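Local coordinates for protein restriction endonuclease S subunits (Thermoanaerobacter tengcongensis, PDB 3OKG) that serves as the S subunit of a type I methyltransferase and, as in its family, probably binds DNA to give the enzyme its sequence specificity, at residues I56-I66 against L99-L109; F132-F141 against R398-F408. All coordinates share one frame; numbering follows the deposited sequence.

How the contacts relate
Two contacts in series gather around the first specificity domain. Running from the N terminus, contact 1 joins 56-66, which holds the small hairpin 59-60/65-66, to 99-109 on the edge strand 102-104, closing a loop of 32 residues that is partly strand and has no helix. Only after that does contact 2 open, so the two neither nest nor cross. Its loop is far longer: 256 residues, including the second specificity-domain range and most of the long helices, before helix 392-407 returns to 132-141. The chain's C-terminal end thus lies against its first domain, consistent with the circular arrangement described for this family. Lys100 of contact 1 bridges to Asp140 of contact 2.

Contact 1: residues I56-I66 against L99-L109; sequences ISAIDSTVGKI and LKNIALVPPDL. With SO4 (sulfate ion), chain D.
Ile56 holds CG1 beside its backbone N (chi1 -63°), which turns CG2 onto Asn101, while Asn101 keeps CG beside its own N (chi1 -72°) and thereby brings its amide against 56-61. The two side chains cross at about a right angle, with Ile56 CG2 3.5 Å from Asn101 OD1. At the other corner of the amide, Asn101 ND2 lies 3.4 Å from Ser61 CB and also touches Ile59 CG2; it gives a weak bond to a water that also meets Ile56 O and Ile59 O. With both branches gone, an alanine in place of Ile56 would probably leave a gap beside Asn101 OD1 and let the amide turn more freely. The backbone N of Ile56 is hydrogen-bonded to a sulfate oxygen, Ile56 N to SO4 O2 2.8 Å; Arg80 and Ser115 also bind this probable crystallisation ion.

Further along, Ala103 CB fits between the isoleucines, 3.8 Å from Ile59 CD1 and 3.7 Å from Ile66 CG1. Ile66 then reaches tip to tip toward Leu109 and rests CD1 on Pro106 CD. The hairpin turn carries an Asx turn at Asp60 and a G1 bulge, with Gly64 at positive phi. Having no side chain, Gly64 brings CA to 3.0 Å from Ile102 O, a tight approach.

Strand 102-104 is bonded to strand 90-93 on its other side, and with the hairpin it shares waters instead of direct bonds: one accepts from Ile66 N and donates to Leu104 O at 2.7 Å, and another, less surely, links Gly64 O and Leu104 N. Ser61 OG and Leu99 O both meet Lys397 NZ of helix 392-407. The chemistry is that of a hairpin laid on a sheet edge by apolar side chains and bridging water, its polar turn facing the C-terminal helix.

Contact 2: residues F132-F141 against R398-F408; sequences FLFHLCRSDF and RLEQAILDKAF
Arg138 grips the carboxylate of Glu400 side-on with two nitrogens, NE to OE2 at 2.7 Å and NH2 to OE1 at 2.8 Å. Both oxygens use their syn lone pairs and the two flat groups lie 21° apart, so the salt bridge fixes both planes; the second hydrogen of NH2 goes to Ser61 O. A second bridge forms two residues earlier on the same helix, where Arg398 NH1 meets the syn lone pair of Asp140 OD2 at 2.8 Å. A water ties the same oxygen to Arg398 NH2.

Beside the second bridge sits Gln401, whose chain bends at chi2 (59°) to lay its amide nearly parallel against the carboxylate of Asp140. Its OE1 accepts from Asp140 N at 2.8 Å, the donor standing above the carbonyl plane, and its NE2 points almost straight at Ser139 OG, 3.2 Å away and in the amide plane. NE2 also gives a hydrogen to Asp405 OD1. Ser139 OG caps helix 140-143 by accepting from Phe141 N, so Gln401 acts as second shell to an N-cap.

Leu404 CD1 rests 3.5 Å from His135 O. Leu136 CD1 stands over the centre of the Phe408 ring, 3.3 Å from its centroid, a close CH-pi contact, and the edge of that ring is turned to the face of Phe132 in an offset edge-to-face pair with planes at 88°. Pro170 and helix 174-216 pack around it; Glu185 takes His135 NE2, whereas His135 ND1 is buried without a partner.

Charged and amide groups at one end and an aromatic cluster at the other join helix 392-407, most of it in a predicted coiled coil, and Phe408 after it to the first specificity domain; burial of the Arg138-Glu400 pair probably strengthens its electrostatic attraction.

Contact 1: residues I56-I66 against L99-L109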
loop_
_atom_site.group_PDB
_atom_site.type_symbol
_atom_site.label_atom_id
_atom_site.label_comp_id
_atom_site.label_asym_id
_atom_site.label_seq_id
_atom_site.Cartn_x
_atom_site.Cartn_y
_atom_site.Cartn_z
ATOM N N ILE A 56 7.663 0.190 24.598
ATOM C CA ILE A 56 7.058 0.640 23.351
ATOM C C ILE A 56 7.222 -0.401 22.251
ATOM O O ILE A 56 6.287 -0.677 21.500
ATOM C CB ILE A 56 7.665 1.973 22.878
ATOM C CG1 ILE A 56 7.388 3.077 23.900
ATOM C CG2 ILE A 56 7.114 2.355 21.511
ATOM C CD1 ILE A 56 5.933 3.195 24.294
ATOM N N SER A 57 8.417 -0.976 22.159
ATOM C CA SER A 57 8.694 -1.981 21.147
ATOM C C SER A 57 7.773 -3.196 21.269
ATOM O O SER A 57 7.586 -3.920 20.284
ATOM C CB SER A 57 10.172 -2.410 21.181
ATOM O OG SER A 57 10.360 -3.438 22.138
ATOM N N ALA A 58 7.188 -3.422 22.451
ATOM C CA ALA A 58 6.315 -4.585 22.668
ATOM C C ALA A 58 4.963 -4.470 21.966
ATOM O O ALA A 58 4.214 -5.450 21.865
ATOM C CB ALA A 58 6.089 -4.824 24.177
ATOM N N ILE A 59 4.639 -3.261 21.524
ATOM C CA ILE A 59 3.322 -2.977 20.956
ATOM C C ILE A 59 3.325 -2.980 19.423
ATOM O O ILE A 59 4.200 -2.365 18.780
ATOM C CB ILE A 59 2.792 -1.615 21.463
ATOM C CG1 ILE A 59 2.603 -1.687 22.990
ATOM C CG2 ILE A 59 1.454 -1.237 20.790
ATOM C CD1 ILE A 59 1.833 -0.530 23.578
ATOM N N ASP A 60 2.311 -3.625 18.856
ATOM C CA ASP A 60 1.987 -3.497 17.440
ATOM C C ASP A 60 1.037 -2.297 17.314
ATOM O O ASP A 60 -0.151 -2.381 17.673
ATOM C CB ASP A 60 1.282 -4.773 16.927
ATOM C CG ASP A 60 0.828 -4.643 15.474
ATOM O OD1 ASP A 60 0.971 -3.543 14.897
ATOM O OD2 ASP A 60 0.331 -5.639 14.898
ATOM N N SER A 61 1.554 -1.190 16.807
ATOM C CA SER A 61 0.781 0.063 16.848
ATOM C C SER A 61 -0.333 0.038 15.814
ATOM O O SER A 61 -1.270 0.829 15.883
ATOM C CB SER A 61 1.679 1.284 16.583
ATOM O OG SER A 61 2.175 1.261 15.254
ATOM N N THR A 62 -0.209 -0.854 14.833
ATOM C CA THR A 62 -1.241 -0.941 13.794
ATOM C C THR A 62 -2.617 -1.332 14.322
ATOM O O THR A 62 -3.631 -0.787 13.886
ATOM C CB THR A 62 -0.806 -1.852 12.653
ATOM O OG1 THR A 62 0.386 -1.313 12.069
ATOM C CG2 THR A 62 -1.907 -1.952 11.589
ATOM N N VAL A 63 -2.666 -2.265 15.266
ATOM C CA VAL A 63 -3.942 -2.626 15.862
ATOM C C VAL A 63 -3.983 -2.336 17.352
ATOM O O VAL A 63 -5.021 -2.480 17.976
ATOM C CB VAL A 63 -4.271 -4.089 15.648
ATOM C CG1 VAL A 63 -4.430 -4.365 14.155
ATOM C CG2 VAL A 63 -3.160 -4.942 16.242
ATOM N N GLY A 64 -2.861 -1.898 17.909
ATOM C CA GLY A 64 -2.832 -1.538 19.307
ATOM C C GLY A 64 -2.836 -2.762 20.200
ATOM O O GLY A 64 -3.700 -2.902 21.059
ATOM N N LYS A 65 -1.879 -3.670 19.988
ATOM C CA LYS A 65 -1.883 -4.919 20.777
ATOM C C LYS A 65 -0.493 -5.157 21.359
ATOM O O LYS A 65 0.503 -4.875 20.704
ATOM C CB LYS A 65 -2.324 -6.100 19.912
ATOM C CG LYS A 65 -2.435 -7.445 20.653
ATOM C CD LYS A 65 -2.757 -8.580 19.645
ATOM C CE LYS A 65 -3.042 -9.888 20.360
ATOM N NZ LYS A 65 -4.174 -9.772 21.356
ATOM N N ILE A 66 -0.428 -5.628 22.603
ATOM C CA ILE A 66 0.864 -5.970 23.181
ATOM C C ILE A 66 1.235 -7.349 22.594
ATOM O O ILE A 66 0.593 -8.344 22.907
ATOM C CB ILE A 66 0.781 -6.062 24.682
ATOM C CG1 ILE A 66 0.477 -4.672 25.297
ATOM C CG2 ILE A 66 2.116 -6.581 25.271
ATOM C CD1 ILE A 66 -0.080 -4.785 26.692
ATOM N N LEU A 99 1.788 7.901 16.845
ATOM C CA LEU A 99 2.138 6.568 16.357
ATOM C C LEU A 99 1.095 5.511 16.797
ATOM O O LEU A 99 0.992 4.457 16.199
ATOM C CB LEU A 99 3.538 6.170 16.826
ATOM C CG LEU A 99 4.724 6.921 16.209
ATOM C CD1 LEU A 99 6.064 6.496 16.822
ATOM C CD2 LEU A 99 4.736 6.741 14.707
ATOM N N LYS A 100 0.349 5.826 17.845
ATOM C CA LYS A 100 -0.678 4.945 18.412
ATOM C C LYS A 100 -0.083 3.705 19.059
ATOM O O LYS A 100 -0.634 2.604 18.956
ATOM C CB LYS A 100 -1.729 4.537 17.373
ATOM C CG LYS A 100 -2.239 5.682 16.517
ATOM C CD LYS A 100 -3.186 6.570 17.240
ATOM C CE LYS A 100 -3.888 7.496 16.209
ATOM N NZ LYS A 100 -4.874 8.395 16.867
ATOM N N ASN A 101 1.031 3.887 19.752
ATOM C CA ASN A 101 1.505 2.846 20.652
ATOM C C ASN A 101 0.602 2.820 21.876
ATOM O O ASN A 101 0.904 3.365 22.941
ATOM C CB ASN A 101 2.981 3.078 20.993
ATOM C CG ASN A 101 3.867 2.776 19.811
ATOM O OD1 ASN A 101 4.642 3.618 19.363
ATOM N ND2 ASN A 101 3.711 1.572 19.261
ATOM N N ILE A 102 -0.551 2.190 21.701
ATOM C CA ILE A 102 -1.616 2.282 22.684
ATOM C C ILE A 102 -2.253 0.911 22.703
ATOM O O ILE A 102 -2.579 0.396 21.637
ATOM C CB ILE A 102 -2.686 3.279 22.228
ATOM C CG1 ILE A 102 -2.084 4.700 22.089
ATOM C CG2 ILE A 102 -3.888 3.262 23.198
ATOM C CD1 ILE A 102 -2.959 5.626 21.244
ATOM N N ALA A 103 -2.455 0.325 23.884
ATOM C CA ALA A 103 -2.871 -1.087 23.919
ATOM C C ALA A 103 -3.628 -1.397 25.161
ATOM O O ALA A 103 -3.502 -0.686 26.151
ATOM C CB ALA A 103 -1.650 -1.978 23.839
ATOM N N LEU A 104 -4.384 -2.491 25.111
ATOM C CA LEU A 104 -5.170 -2.957 26.250
ATOM C C LEU A 104 -4.438 -4.106 26.902
ATOM O O LEU A 104 -3.986 -5.018 26.226
ATOM C CB LEU A 104 -6.538 -3.440 25.774
ATOM C CG LEU A 104 -7.503 -4.021 26.818
ATOM C CD1 LEU A 104 -7.969 -2.919 27.791
ATOM C CD2 LEU A 104 -8.686 -4.679 26.106
ATOM N N VAL A 105 -4.285 -4.044 28.212
ATOM C CA VAL A 105 -3.491 -5.040 28.910
ATOM C C VAL A 105 -4.350 -6.294 29.131
ATOM O O VAL A 105 -5.413 -6.207 29.748
ATOM C CB VAL A 105 -3.000 -4.489 30.271
ATOM C CG1 VAL A 105 -2.269 -5.601 31.081
ATOM C CG2 VAL A 105 -2.079 -3.260 30.057
ATOM N N PRO A 106 -3.912 -7.436 28.607
ATOM C CA PRO A 106 -4.667 -8.688 28.754
ATOM C C PRO A 106 -4.581 -9.207 30.183
ATOM O O PRO A 106 -3.796 -8.663 30.961
ATOM C CB PRO A 106 -3.944 -9.641 27.801
ATOM C CG PRO A 106 -2.551 -9.122 27.742
ATOM C CD PRO A 106 -2.665 -7.628 27.847
ATOM N N PRO A 107 -5.357 -10.230 30.539
ATOM C CA PRO A 107 -5.288 -10.725 31.916
ATOM C C PRO A 107 -3.970 -11.432 32.238
ATOM O O PRO A 107 -3.539 -11.361 33.385
ATOM C CB PRO A 107 -6.522 -11.654 32.017
ATOM C CG PRO A 107 -7.002 -11.840 30.601
ATOM C CD PRO A 107 -6.635 -10.588 29.888
ATOM N N ASP A 108 -3.331 -12.062 31.253
ATOM C CA ASP A 108 -2.070 -12.762 31.475
ATOM C C ASP A 108 -0.978 -11.814 31.976
ATOM O O ASP A 108 -0.023 -12.238 32.606
ATOM C CB ASP A 108 -1.622 -13.512 30.201
ATOM C CG ASP A 108 -2.323 -12.999 28.926
ATOM O OD1 ASP A 108 -3.597 -12.939 28.879
ATOM O OD2 ASP A 108 -1.589 -12.679 27.957
ATOM N N LEU A 109 -1.147 -10.518 31.734
ATOM C CA LEU A 109 -0.133 -9.529 32.126
ATOM C C LEU A 109 -0.482 -8.769 33.421
ATOM O O LEU A 109 0.176 -7.792 33.775
ATOM C CB LEU A 109 0.110 -8.536 30.972
ATOM C CG LEU A 109 0.850 -9.139 29.789
ATOM C CD1 LEU A 109 1.130 -8.123 28.672
ATOM C CD2 LEU A 109 2.148 -9.752 30.301
HETATM S S SO4 D . 10.317 2.774 26.102
HETATM O O1 SO4 D . 10.694 3.168 27.449
HETATM O O2 SO4 D . 8.995 2.141 26.153
HETATM O O3 SO4 D . 10.199 3.958 25.258
HETATM O O4 SO4 D . 11.294 1.847 25.565
HETATM O O HOH W 1 5.898 -0.023 18.731
HETATM O O HOH W 2 -4.826 -4.273 22.867
HETATM O O HOH W 3 -2.873 -6.050 23.973
#

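Contact 2: residues F132-F141 against R398-F408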
loop_
_atom_site.group_PDB
_atom_site.type_symbol
_atom_site.label_atom_id
_atom_site.label_comp_id
_atom_site.label_asym_id
_atom_site.label_seq_id
_atom_site.Cartn_x
_atom_site.Cartn_y
_atom_site.Cartn_z
ATOM N N PHE A 132 -13.792 0.039 25.985
ATOM C CA PHE A 132 -14.287 1.312 25.450
ATOM C C PHE A 132 -13.190 2.363 25.561
ATOM O O PHE A 132 -12.901 3.079 24.597
ATOM C CB PHE A 132 -15.583 1.755 26.151
ATOM C CG PHE A 132 -16.208 2.980 25.526
ATOM C CD1 PHE A 132 -16.969 2.869 24.375
ATOM C CD2 PHE A 132 -16.004 4.236 26.079
ATOM C CE1 PHE A 132 -17.542 3.996 23.787
ATOM C CE2 PHE A 132 -16.571 5.376 25.503
ATOM C CZ PHE A 132 -17.341 5.253 24.358
ATOM N N LEU A 133 -12.552 2.464 26.726
ATOM C CA LEU A 133 -11.399 3.381 26.851
ATOM C C LEU A 133 -10.277 3.090 25.840
ATOM O O LEU A 133 -9.652 4.005 25.282
ATOM C CB LEU A 133 -10.840 3.407 28.290
ATOM C CG LEU A 133 -11.831 3.854 29.378
ATOM C CD1 LEU A 133 -11.091 4.017 30.696
ATOM C CD2 LEU A 133 -12.490 5.210 28.995
ATOM N N PHE A 134 -9.984 1.810 25.634
ATOM C CA PHE A 134 -8.938 1.429 24.684
ATOM C C PHE A 134 -9.258 2.032 23.315
ATOM O O PHE A 134 -8.442 2.735 22.721
ATOM C CB PHE A 134 -8.913 -0.105 24.557
ATOM C CG PHE A 134 -8.119 -0.604 23.376
ATOM C CD1 PHE A 134 -6.794 -0.209 23.188
ATOM C CD2 PHE A 134 -8.690 -1.472 22.458
ATOM C CE1 PHE A 134 -6.034 -0.694 22.099
ATOM C CE2 PHE A 134 -7.935 -1.950 21.354
ATOM C CZ PHE A 134 -6.605 -1.527 21.187
ATOM N N HIS A 135 -10.448 1.744 22.801
ATOM C CA HIS A 135 -10.781 2.228 21.450
ATOM C C HIS A 135 -10.871 3.739 21.361
ATOM O O HIS A 135 -10.401 4.355 20.419
ATOM C CB HIS A 135 -12.075 1.580 20.958
ATOM C CG HIS A 135 -11.900 0.150 20.596
ATOM N ND1 HIS A 135 -11.160 -0.248 19.507
ATOM C CD2 HIS A 135 -12.387 -0.988 21.158
ATOM C CE1 HIS A 135 -11.176 -1.568 19.420
ATOM N NE2 HIS A 135 -11.917 -2.040 20.411
ATOM N N LEU A 136 -11.434 4.336 22.406
ATOM C CA LEU A 136 -11.492 5.786 22.526
ATOM C C LEU A 136 -10.095 6.404 22.489
ATOM O O LEU A 136 -9.857 7.364 21.757
ATOM C CB LEU A 136 -12.210 6.188 23.816
ATOM C CG LEU A 136 -12.719 7.629 23.888
ATOM C CD1 LEU A 136 -13.490 7.991 22.628
ATOM C CD2 LEU A 136 -13.579 7.834 25.126
ATOM N N CYS A 137 -9.171 5.856 23.278
ATOM C CA CYS A 137 -7.814 6.381 23.312
ATOM C C CYS A 137 -7.042 6.235 22.016
ATOM O O CYS A 137 -6.058 6.942 21.799
ATOM C CB CYS A 137 -7.020 5.762 24.463
ATOM S SG CYS A 137 -7.601 6.409 26.029
ATOM N N ARG A 138 -7.456 5.308 21.157
ATOM C CA ARG A 138 -6.811 5.205 19.847
ATOM C C ARG A 138 -7.287 6.246 18.835
ATOM O O ARG A 138 -6.738 6.332 17.723
ATOM C CB ARG A 138 -7.011 3.790 19.286
ATOM C CG ARG A 138 -6.161 2.810 20.069
ATOM C CD ARG A 138 -6.023 1.489 19.418
ATOM N NE ARG A 138 -5.602 1.550 18.027
ATOM C CZ ARG A 138 -4.352 1.498 17.589
ATOM N NH1 ARG A 138 -3.336 1.420 18.431
ATOM N NH2 ARG A 138 -4.131 1.524 16.287
ATOM N N SER A 139 -8.299 7.015 19.197
ATOM C CA SER A 139 -8.826 7.977 18.234
ATOM C C SER A 139 -7.926 9.200 18.099
ATOM O O SER A 139 -7.348 9.666 19.087
ATOM C CB SER A 139 -10.219 8.467 18.612
ATOM O OG SER A 139 -10.559 9.553 17.756
ATOM N N ASP A 140 -7.842 9.735 16.885
ATOM C CA ASP A 140 -7.230 11.061 16.648
ATOM C C ASP A 140 -7.886 12.153 17.526
ATOM O O ASP A 140 -7.247 13.140 17.866
ATOM C CB ASP A 140 -7.390 11.477 15.175
ATOM C CG ASP A 140 -6.537 10.662 14.218
ATOM O OD1 ASP A 140 -5.693 9.841 14.658
ATOM O OD2 ASP A 140 -6.715 10.844 12.988
ATOM N N PHE A 141 -9.144 11.969 17.893
ATOM C CA PHE A 141 -9.829 12.959 18.735
ATOM C C PHE A 141 -9.044 13.210 20.032
ATOM O O PHE A 141 -9.048 14.332 20.574
ATOM C CB PHE A 141 -11.264 12.516 19.060
ATOM C CG PHE A 141 -12.027 13.527 19.857
ATOM C CD1 PHE A 141 -12.516 14.679 19.249
ATOM C CD2 PHE A 141 -12.234 13.351 21.217
ATOM C CE1 PHE A 141 -13.221 15.627 19.986
ATOM C CE2 PHE A 141 -12.931 14.296 21.951
ATOM C CZ PHE A 141 -13.415 15.437 21.334
ATOM N N ARG A 398 -5.884 4.222 9.262
ATOM C CA ARG A 398 -6.817 5.258 8.808
ATOM C C ARG A 398 -8.269 4.764 8.666
ATOM O O ARG A 398 -9.230 5.524 8.874
ATOM C CB ARG A 398 -6.325 5.877 7.502
ATOM C CG ARG A 398 -4.947 6.575 7.655
ATOM C CD ARG A 398 -4.872 7.557 8.850
ATOM N NE ARG A 398 -5.985 8.502 8.857
ATOM C CZ ARG A 398 -6.317 9.266 9.896
ATOM N NH1 ARG A 398 -5.589 9.235 11.006
ATOM N NH2 ARG A 398 -7.361 10.085 9.811
ATOM N N LEU A 399 -8.435 3.507 8.281
ATOM C CA LEU A 399 -9.774 2.931 8.296
ATOM C C LEU A 399 -10.258 2.782 9.722
ATOM O O LEU A 399 -11.437 2.976 10.002
ATOM C CB LEU A 399 -9.814 1.554 7.618
ATOM C CG LEU A 399 -9.434 1.450 6.140
ATOM C CD1 LEU A 399 -9.906 0.089 5.568
ATOM C CD2 LEU A 399 -9.955 2.577 5.321
ATOM N N GLU A 400 -9.356 2.399 10.628
ATOM C CA GLU A 400 -9.715 2.375 12.048
ATOM C C GLU A 400 -10.290 3.735 12.459
ATOM O O GLU A 400 -11.328 3.816 13.127
ATOM C CB GLU A 400 -8.502 2.050 12.929
ATOM C CG GLU A 400 -8.804 2.157 14.437
ATOM C CD GLU A 400 -7.570 1.844 15.308
ATOM O OE1 GLU A 400 -6.422 2.081 14.851
ATOM O OE2 GLU A 400 -7.754 1.369 16.449
ATOM N N GLN A 401 -9.590 4.811 12.095
ATOM C CA GLN A 401 -10.030 6.151 12.465
ATOM C C GLN A 401 -11.421 6.482 11.919
ATOM O O GLN A 401 -12.241 7.075 12.607
ATOM C CB GLN A 401 -9.016 7.199 11.980
ATOM C CG GLN A 401 -9.346 8.565 12.483
ATOM C CD GLN A 401 -9.387 8.633 14.002
ATOM O OE1 GLN A 401 -8.484 8.141 14.674
ATOM N NE2 GLN A 401 -10.429 9.255 14.542
ATOM N N ALA A 402 -11.701 6.085 10.680
ATOM C CA ALA A 402 -13.017 6.374 10.124
ATOM C C ALA A 402 -14.111 5.623 10.901
ATOM O O ALA A 402 -15.181 6.164 11.168
ATOM C CB ALA A 402 -13.058 6.032 8.633
ATOM N N ILE A 403 -13.816 4.405 11.330
ATOM C CA ILE A 403 -14.755 3.663 12.203
ATOM C C ILE A 403 -14.961 4.340 13.575
ATOM O O ILE A 403 -16.094 4.502 14.054
ATOM C CB ILE A 403 -14.281 2.190 12.376
ATOM C CG1 ILE A 403 -14.348 1.455 11.024
ATOM C CG2 ILE A 403 -15.125 1.462 13.407
ATOM C CD1 ILE A 403 -13.591 0.121 11.006
ATOM N N LEU A 404 -13.866 4.755 14.198
ATOM C CA LEU A 404 -13.951 5.362 15.517
ATOM C C LEU A 404 -14.751 6.665 15.452
ATOM O O LEU A 404 -15.506 6.987 16.375
ATOM C CB LEU A 404 -12.558 5.627 16.080
ATOM C CG LEU A 404 -11.711 4.350 16.305
ATOM C CD1 LEU A 404 -10.370 4.785 16.940
ATOM C CD2 LEU A 404 -12.462 3.362 17.236
ATOM N N ASP A 405 -14.590 7.413 14.369
ATOM C CA ASP A 405 -15.318 8.681 14.237
ATOM C C ASP A 405 -16.821 8.445 14.261
ATOM O O ASP A 405 -17.575 9.168 14.929
ATOM C CB ASP A 405 -14.924 9.415 12.948
ATOM C CG ASP A 405 -13.570 10.083 13.060
ATOM O OD1 ASP A 405 -13.074 10.252 14.201
ATOM O OD2 ASP A 405 -12.992 10.432 12.014
ATOM N N LYS A 406 -17.256 7.421 13.548
ATOM C CA LYS A 406 -18.672 7.023 13.602
ATOM C C LYS A 406 -19.086 6.545 15.005
ATOM O O LYS A 406 -20.147 6.905 15.517
ATOM C CB LYS A 406 -18.942 5.886 12.617
ATOM C CG LYS A 406 -18.650 6.200 11.169
ATOM C CD LYS A 406 -19.042 5.000 10.307
ATOM C CE LYS A 406 -18.403 5.035 8.915
ATOM N NZ LYS A 406 -19.225 4.237 7.978
ATOM N N ALA A 407 -18.238 5.723 15.616
ATOM C CA ALA A 407 -18.540 5.157 16.923
ATOM C C ALA A 407 -18.769 6.260 17.947
ATOM O O ALA A 407 -19.720 6.206 18.719
ATOM C CB ALA A 407 -17.407 4.240 17.387
ATOM N N PHE A 408 -17.906 7.275 17.955
ATOM C CA PHE A 408 -17.914 8.185 19.086
ATOM C C PHE A 408 -18.815 9.393 18.877
ATOM O O PHE A 408 -18.859 10.285 19.709
ATOM C CB PHE A 408 -16.486 8.554 19.492
ATOM C CG PHE A 408 -15.664 7.343 19.852
ATOM C CD1 PHE A 408 -16.177 6.392 20.722
ATOM C CD2 PHE A 408 -14.395 7.146 19.316
ATOM C CE1 PHE A 408 -15.441 5.272 21.075
ATOM C CE2 PHE A 408 -13.649 6.026 19.650
ATOM C CZ PHE A 408 -14.169 5.080 20.525
HETATM O O HOH W 4 -13.236 9.556 16.971
HETATM O O HOH W 5 -8.873 11.980 11.799
#